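Local coordinates for glycoside hydrolase family 43 (Halothermothrix orenii, PDB 4QQS), which hydrolyses glycosidic bonds, acting as an alpha-L-arabinofuranosidase of family 43, and probably takes part in the breakdown of plant polysaccharides such as xylan, at residues A[269-274]-A[285-290]; A[10-15]-A[27-32]; A[45-50]-A[258-263]. One frame throughout, in Å; residues are numbered along the deposited sequence.

How the interactions relate
The three contacts illustrate how a five-bladed beta-propeller is held together within a blade and between blades. Interaction 1 is entirely buried and joins two strands of the last blade by a backbone ladder reinforced by side-chain bonds. Interaction 2, also buried, packs the loop before the first strand against the second strand of the first blade, mostly through hydrocarbon; its loop bonds to the ladder of interaction 1 through Ile12 O and Ile15 O. Interaction 3 is only partly buried and sets a first-blade loop against the strand neighbouring 268-275, by van der Waals contact alone. Tyr27 links interactions 2 and 3, its OH bonding to Val261 O.

Interaction 1. Residues A[269-274]-A[285-290]; sequences FVVYHT and RTVNID
An antiparallel hairpin ladder, fully buried in the last propeller blade, joins 269-274 to 285-290. Val270 with Asp290, Tyr272 with Asn288 and Thr274 with Thr286 are hydrogen-bonded pairs, each tied by two backbone bonds. On the face that bears these residues, Tyr272 takes the crowded torsion between backbone N and carbonyl carbon (chi1 62°). This brings Asn288 CB over one face of its ring, 3.6 Å from the centroid, in a CH-pi contact. At the ring's edge, OH donates to Asp290 OD2 over 2.6 Å. A leucine here would lose the OH bond to OD2 and the ring face under Asn288 CB, and would probably leave OD2 less well held, although OD1 keeps Tyr5 and Thr305. Asn288 ND2 bonds both Thr274 OG1 (3.0 Å) and, from above the carbonyl plane, Tyr272 O (3.2 Å), which also accepts from Asn288 N. On the other face Val271 lies alongside Val287 and Ile289, while Arg285 CD lies over one face of the His273 ring in a CH-pi contact. His273 NE2 makes a weak bond to Asp17, the predicted proton acceptor. Strand 257-261 flanks 268-275 and strand 298-302 flanks 285-295, while Pro18 and Val20 of strand 16-23 pack on Val271.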
# COMPACT_ATOMS: atom_id res chain seq x y z
N PHE A 269 -12.80 -4.60 -4.17
CA PHE A 269 -12.23 -3.54 -4.99
C PHE A 269 -10.76 -3.37 -4.67
O PHE A 269 -10.35 -3.34 -3.51
CB PHE A 269 -12.95 -2.21 -4.74
CG PHE A 269 -14.23 -2.08 -5.52
CD1 PHE A 269 -15.39 -2.68 -5.06
CD2 PHE A 269 -14.25 -1.42 -6.73
CE1 PHE A 269 -16.56 -2.61 -5.81
CE2 PHE A 269 -15.41 -1.36 -7.47
CZ PHE A 269 -16.56 -1.95 -7.01
N VAL A 270 -9.97 -3.22 -5.74
CA VAL A 270 -8.62 -2.72 -5.63
C VAL A 270 -8.68 -1.20 -5.67
O VAL A 270 -9.44 -0.61 -6.45
CB VAL A 270 -7.71 -3.29 -6.77
CG1 VAL A 270 -8.24 -2.97 -8.17
CG2 VAL A 270 -6.30 -2.81 -6.61
N VAL A 271 -7.92 -0.57 -4.79
CA VAL A 271 -7.80 0.88 -4.70
C VAL A 271 -6.36 1.19 -5.05
O VAL A 271 -5.45 0.68 -4.41
CB VAL A 271 -8.14 1.39 -3.29
CG1 VAL A 271 -8.08 2.91 -3.29
CG2 VAL A 271 -9.52 0.89 -2.83
N TYR A 272 -6.14 2.00 -6.08
CA TYR A 272 -4.80 2.18 -6.64
C TYR A 272 -4.64 3.60 -7.16
O TYR A 272 -5.62 4.28 -7.44
CB TYR A 272 -4.54 1.16 -7.76
CG TYR A 272 -5.48 1.27 -8.94
CD1 TYR A 272 -6.75 0.71 -8.90
CD2 TYR A 272 -5.09 1.95 -10.08
CE1 TYR A 272 -7.62 0.82 -9.99
CE2 TYR A 272 -5.95 2.06 -11.17
CZ TYR A 272 -7.21 1.51 -11.12
OH TYR A 272 -8.03 1.65 -12.22
N HIS A 273 -3.39 4.04 -7.28
CA HIS A 273 -3.15 5.35 -7.85
C HIS A 273 -2.75 5.25 -9.32
O HIS A 273 -2.32 4.21 -9.78
CB HIS A 273 -2.14 6.16 -7.05
CG HIS A 273 -0.74 5.63 -7.03
ND1 HIS A 273 0.05 5.29 -8.11
CD2 HIS A 273 0.03 5.50 -5.94
CE1 HIS A 273 1.25 4.94 -7.65
NE2 HIS A 273 1.26 5.08 -6.34
N THR A 274 -2.95 6.36 -10.03
CA THR A 274 -2.41 6.56 -11.37
C THR A 274 -1.88 7.99 -11.45
O THR A 274 -2.19 8.83 -10.62
CB THR A 274 -3.48 6.37 -12.46
OG1 THR A 274 -4.58 7.25 -12.19
CG2 THR A 274 -3.97 4.94 -12.52
N ARG A 285 -0.18 11.91 -8.10
CA ARG A 285 -1.05 10.80 -8.47
C ARG A 285 -2.45 11.01 -7.90
O ARG A 285 -2.69 11.91 -7.09
CB ARG A 285 -0.43 9.47 -8.06
CG ARG A 285 0.82 9.19 -8.91
CD ARG A 285 1.98 8.58 -8.22
NE ARG A 285 2.38 9.26 -6.99
CZ ARG A 285 3.16 8.66 -6.13
NH1 ARG A 285 3.60 7.45 -6.41
NH2 ARG A 285 3.50 9.24 -4.99
N THR A 286 -3.37 10.17 -8.35
CA THR A 286 -4.78 10.31 -8.07
C THR A 286 -5.37 8.92 -7.78
O THR A 286 -4.81 7.91 -8.17
CB THR A 286 -5.48 11.05 -9.22
OG1 THR A 286 -6.82 11.40 -8.85
CG2 THR A 286 -5.50 10.22 -10.48
N VAL A 287 -6.49 8.89 -7.07
CA VAL A 287 -7.09 7.68 -6.55
C VAL A 287 -8.10 7.07 -7.52
O VAL A 287 -8.90 7.78 -8.14
CB VAL A 287 -7.80 8.01 -5.21
CG1 VAL A 287 -8.49 6.78 -4.64
CG2 VAL A 287 -6.82 8.57 -4.19
N ASN A 288 -8.07 5.74 -7.62
CA ASN A 288 -8.94 4.96 -8.50
C ASN A 288 -9.39 3.71 -7.78
O ASN A 288 -8.70 3.22 -6.89
CB ASN A 288 -8.20 4.52 -9.75
CG ASN A 288 -7.57 5.67 -10.48
OD1 ASN A 288 -8.18 6.31 -11.33
ND2 ASN A 288 -6.35 5.98 -10.11
N ILE A 289 -10.54 3.17 -8.21
CA ILE A 289 -10.99 1.87 -7.75
C ILE A 289 -11.38 1.01 -8.94
O ILE A 289 -11.78 1.52 -10.00
CB ILE A 289 -12.19 1.97 -6.76
CG1 ILE A 289 -13.46 2.46 -7.46
CG2 ILE A 289 -11.81 2.85 -5.57
CD1 ILE A 289 -14.65 2.52 -6.54
N ASP A 290 -11.28 -0.31 -8.79
CA ASP A 290 -11.83 -1.21 -9.79
C ASP A 290 -12.07 -2.58 -9.16
O ASP A 290 -11.52 -2.91 -8.11
CB ASP A 290 -10.93 -1.32 -11.04
CG ASP A 290 -11.24 -0.26 -12.11
OD1 ASP A 290 -12.43 -0.06 -12.45
OD2 ASP A 290 -10.26 0.32 -12.66

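Interaction 2. Residues A[10-15]-A[27-32]; sequences GGITGI and YYLYAT
Thr32 OG1 is gripped twice, by Asp17 OD1 and by the backbone N of Ala73, both outside the two segments. With chi1 at -57° the hydroxyl stands beside the residue's own backbone N, and its bond to Asp17, the predicted proton acceptor, is likely to help hold that carboxylate in position. The backbone of the same residue meets the loop: Ile15 CA lies 3.1 Å from Thr32 O in a CA-H...O contact, bent to 123° at the hydrogen, and Ile15 CB comes to 3.3 Å of the same oxygen. One residue back along the strand, Ala31 CB packs against Ile15 CB at 4.1 Å. Farther along, Ile12 and Leu29 meet tip to tip. Ile12 has CD1 anti to CA (chi2 166°), so that CD1 pushes against Leu29 CD2 at 3.5 Å, closer than ordinary van der Waals contact. Leu29 answers with CG anti to its backbone N. Between the two isoleucines the loop turns through Gly14, at positive phi; Gly14 and Ile15 together face Arg285 as a G1 beta bulge, while Ile12 O accepts from Thr286 OG1. Val287 and Trp42 touch both isoleucines. The loop's polar backbone is thus served by the last blade, whereas strand 26-32 meets the loop mainly through hydrocarbon, apart from the CA-H...O contact at Thr32 O. Such a division implies polar bonds that probably set the loop's course and apolar tips that pack between Val287 of the last blade and Leu29 of the first, with the Thr32 end beside the predicted catalytic Asp17.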
# COMPACT_ATOMS: atom_id res chain seq x y z
N GLY A 10 -13.33 10.66 -6.58
CA GLY A 10 -13.11 11.61 -5.51
C GLY A 10 -12.33 12.84 -5.91
O GLY A 10 -12.25 13.80 -5.14
N GLY A 11 -11.70 12.81 -7.09
CA GLY A 11 -10.91 13.93 -7.54
C GLY A 11 -9.76 14.26 -6.62
O GLY A 11 -9.39 15.42 -6.46
N ILE A 12 -9.19 13.23 -6.01
CA ILE A 12 -8.11 13.40 -5.06
C ILE A 12 -6.79 13.33 -5.80
O ILE A 12 -6.44 12.28 -6.34
CB ILE A 12 -8.16 12.31 -3.98
CG1 ILE A 12 -9.48 12.37 -3.22
CG2 ILE A 12 -7.00 12.47 -3.02
CD1 ILE A 12 -9.73 11.14 -2.39
N THR A 13 -6.08 14.45 -5.85
CA THR A 13 -4.81 14.53 -6.54
C THR A 13 -3.74 14.99 -5.57
O THR A 13 -4.01 15.29 -4.41
CB THR A 13 -4.88 15.47 -7.75
OG1 THR A 13 -5.02 16.82 -7.29
CG2 THR A 13 -6.05 15.10 -8.68
N GLY A 14 -2.50 14.99 -6.04
CA GLY A 14 -1.36 15.34 -5.21
C GLY A 14 -1.07 14.29 -4.16
O GLY A 14 -0.52 14.61 -3.09
N ILE A 15 -1.42 13.04 -4.44
CA ILE A 15 -1.22 11.97 -3.49
C ILE A 15 -0.42 10.83 -4.09
O ILE A 15 -0.03 10.88 -5.26
CB ILE A 15 -2.58 11.46 -2.92
CG1 ILE A 15 -3.51 10.89 -4.00
CG2 ILE A 15 -3.27 12.59 -2.19
CD1 ILE A 15 -3.16 9.52 -4.58
N TYR A 27 -15.71 4.14 4.99
CA TYR A 27 -14.40 3.92 4.41
C TYR A 27 -13.50 5.09 4.72
O TYR A 27 -13.90 6.25 4.61
CB TYR A 27 -14.51 3.76 2.91
CG TYR A 27 -15.33 2.57 2.49
CD1 TYR A 27 -16.70 2.67 2.32
CD2 TYR A 27 -14.73 1.33 2.28
CE1 TYR A 27 -17.46 1.58 1.93
CE2 TYR A 27 -15.47 0.23 1.89
CZ TYR A 27 -16.84 0.36 1.72
OH TYR A 27 -17.62 -0.70 1.32
N TYR A 28 -12.26 4.76 5.07
CA TYR A 28 -11.24 5.75 5.41
C TYR A 28 -10.04 5.52 4.52
O TYR A 28 -9.47 4.43 4.50
CB TYR A 28 -10.84 5.62 6.89
CG TYR A 28 -12.04 5.80 7.77
CD1 TYR A 28 -12.46 7.07 8.15
CD2 TYR A 28 -12.80 4.71 8.19
CE1 TYR A 28 -13.58 7.25 8.93
CE2 TYR A 28 -13.93 4.88 8.97
CZ TYR A 28 -14.32 6.15 9.35
OH TYR A 28 -15.44 6.32 10.14
N LEU A 29 -9.70 6.54 3.75
CA LEU A 29 -8.57 6.53 2.85
C LEU A 29 -7.45 7.35 3.45
O LEU A 29 -7.65 8.50 3.81
CB LEU A 29 -8.99 7.15 1.51
CG LEU A 29 -7.88 7.63 0.57
CD1 LEU A 29 -7.24 6.44 -0.02
CD2 LEU A 29 -8.41 8.53 -0.52
N TYR A 30 -6.27 6.74 3.55
CA TYR A 30 -5.06 7.39 4.02
C TYR A 30 -4.07 7.31 2.87
O TYR A 30 -4.01 6.29 2.20
CB TYR A 30 -4.49 6.67 5.25
CG TYR A 30 -5.50 6.42 6.35
CD1 TYR A 30 -6.32 5.31 6.32
CD2 TYR A 30 -5.63 7.29 7.42
CE1 TYR A 30 -7.24 5.06 7.32
CE2 TYR A 30 -6.55 7.05 8.43
CZ TYR A 30 -7.36 5.93 8.36
OH TYR A 30 -8.29 5.65 9.32
N ALA A 31 -3.27 8.34 2.65
CA ALA A 31 -2.37 8.35 1.51
C ALA A 31 -1.14 9.19 1.78
O ALA A 31 -1.16 10.09 2.62
CB ALA A 31 -3.08 8.88 0.25
N THR A 32 -0.07 8.90 1.05
CA THR A 32 1.02 9.85 0.91
C THR A 32 0.41 11.16 0.40
O THR A 32 -0.34 11.16 -0.58
CB THR A 32 2.07 9.32 -0.08
OG1 THR A 32 2.52 8.05 0.39
CG2 THR A 32 3.23 10.27 -0.22

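Interaction 3. Residues A[45-50]-A[258-263]; sequences PNLVDW and SVTVSP
Ser258 opens this part of the last blade's inner strand by binding the first blade, its OG bonding to Pro18 O and Val20 N. Two residues on, Thr260 is the first to meet the loop 45-50. Its CG2 occupies the crowded position between backbone N and carbonyl carbon, while OG1 stands anti to the N (chi1 -171°), so the methyl is presented to Leu47. The two side chains reach each other tip to tip: CG2 lies 3.8 Å from Leu47 CD2 and 4.0 Å from Leu47 CD1, sitting against both branches of the fork. Val261 turns its side chain away and offers its carbonyl instead, with O 4.0 Å from Leu47 CD1; that oxygen is bonded to Tyr27 OH. The strand has ended by Ser262, and Pro263 completes the approach with its ring, CG resting 4.0 Å from Pro45 O and equally far from Asn46 CA.

What it rests on is a firmly built turn. Asn46 OD1 takes Val48 N from above its carbonyl plane and Asp49 N on a lone pair, each at 2.9 Å, giving an Asx turn and the wider Asx motif. The other end of the amide, ND2, donates to Asp49 OD2 in an almost straight bond (176°). Leu47, at positive phi within this turn, points its CB toward the strand, and a weak bond from Trp50 NE1 reaches its O. Van der Waals touches of this kind join the first and last blades where the ring closes, away from the annotated sites. Tyr27 of strand 26-32 packs on both Leu47 and Pro263, strand 16-23 lies against Thr260 through Val20 and Lys22, and strand 268-275 pairs with 257-261 in the same sheet.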
# COMPACT_ATOMS: atom_id res chain seq x y z
N PRO A 45 -18.88 6.89 2.21
CA PRO A 45 -19.82 5.83 2.55
C PRO A 45 -19.87 4.74 1.48
O PRO A 45 -20.49 3.69 1.70
CB PRO A 45 -21.16 6.57 2.60
CG PRO A 45 -21.02 7.61 1.56
CD PRO A 45 -19.57 8.06 1.64
N ASN A 46 -19.28 4.99 0.32
CA ASN A 46 -19.57 4.15 -0.85
C ASN A 46 -18.40 3.88 -1.80
O ASN A 46 -18.59 3.24 -2.82
CB ASN A 46 -20.74 4.75 -1.64
CG ASN A 46 -20.44 6.16 -2.15
OD1 ASN A 46 -19.30 6.62 -2.10
ND2 ASN A 46 -21.47 6.85 -2.62
N LEU A 47 -17.21 4.36 -1.44
CA LEU A 47 -15.96 4.24 -2.22
C LEU A 47 -15.88 5.20 -3.41
O LEU A 47 -14.84 5.27 -4.08
CB LEU A 47 -15.67 2.81 -2.67
CG LEU A 47 -15.32 1.81 -1.57
CD1 LEU A 47 -15.39 0.39 -2.10
CD2 LEU A 47 -13.94 2.10 -1.00
N VAL A 48 -16.95 5.96 -3.64
CA VAL A 48 -17.05 6.81 -4.82
C VAL A 48 -16.96 8.30 -4.47
O VAL A 48 -16.20 9.05 -5.07
CB VAL A 48 -18.36 6.53 -5.57
CG1 VAL A 48 -18.48 7.42 -6.80
CG2 VAL A 48 -18.43 5.07 -5.97
N ASP A 49 -17.75 8.71 -3.48
CA ASP A 49 -17.79 10.09 -3.03
C ASP A 49 -16.89 10.23 -1.81
O ASP A 49 -17.07 9.51 -0.83
CB ASP A 49 -19.22 10.48 -2.67
CG ASP A 49 -20.19 10.20 -3.80
OD1 ASP A 49 -19.91 10.64 -4.94
OD2 ASP A 49 -21.21 9.52 -3.57
N TRP A 50 -15.92 11.14 -1.88
CA TRP A 50 -14.89 11.27 -0.86
C TRP A 50 -14.82 12.68 -0.31
O TRP A 50 -14.93 13.66 -1.07
CB TRP A 50 -13.50 10.91 -1.41
CG TRP A 50 -13.39 9.47 -1.76
CD1 TRP A 50 -13.62 8.90 -2.97
CD2 TRP A 50 -13.04 8.40 -0.86
NE1 TRP A 50 -13.44 7.54 -2.89
CE2 TRP A 50 -13.09 7.21 -1.61
CE3 TRP A 50 -12.71 8.33 0.50
CZ2 TRP A 50 -12.79 5.97 -1.05
CZ3 TRP A 50 -12.45 7.10 1.05
CH2 TRP A 50 -12.49 5.93 0.28
N SER A 258 -4.29 -0.90 -2.29
CA SER A 258 -4.91 -1.64 -1.21
C SER A 258 -6.14 -2.37 -1.76
O SER A 258 -6.42 -2.31 -2.96
CB SER A 258 -5.25 -0.70 -0.05
OG SER A 258 -6.09 0.37 -0.46
N VAL A 259 -6.80 -3.14 -0.89
CA VAL A 259 -7.98 -3.90 -1.26
C VAL A 259 -9.03 -3.71 -0.16
O VAL A 259 -8.69 -3.74 1.02
CB VAL A 259 -7.67 -5.41 -1.39
CG1 VAL A 259 -8.92 -6.18 -1.78
CG2 VAL A 259 -6.57 -5.64 -2.40
N THR A 260 -10.28 -3.52 -0.56
CA THR A 260 -11.38 -3.44 0.39
C THR A 260 -12.60 -4.11 -0.24
O THR A 260 -12.51 -4.71 -1.32
CB THR A 260 -11.62 -1.97 0.80
OG1 THR A 260 -12.55 -1.90 1.88
CG2 THR A 260 -12.12 -1.15 -0.36
N VAL A 261 -13.73 -4.06 0.45
CA VAL A 261 -14.95 -4.71 0.02
C VAL A 261 -16.03 -3.66 -0.18
O VAL A 261 -15.98 -2.59 0.43
CB VAL A 261 -15.38 -5.78 1.04
CG1 VAL A 261 -15.86 -5.15 2.34
CG2 VAL A 261 -16.40 -6.71 0.47
N SER A 262 -17.00 -3.96 -1.03
CA SER A 262 -18.10 -3.06 -1.33
C SER A 262 -19.00 -2.86 -0.11
O SER A 262 -18.91 -3.60 0.86
CB SER A 262 -18.93 -3.62 -2.49
OG SER A 262 -19.50 -4.86 -2.13
N PRO A 263 -19.89 -1.86 -0.16
CA PRO A 263 -20.72 -1.61 1.02
C PRO A 263 -21.52 -2.82 1.49
O PRO A 263 -21.66 -2.98 2.70
CB PRO A 263 -21.63 -0.47 0.55
CG PRO A 263 -20.75 0.31 -0.38
CD PRO A 263 -19.93 -0.74 -1.10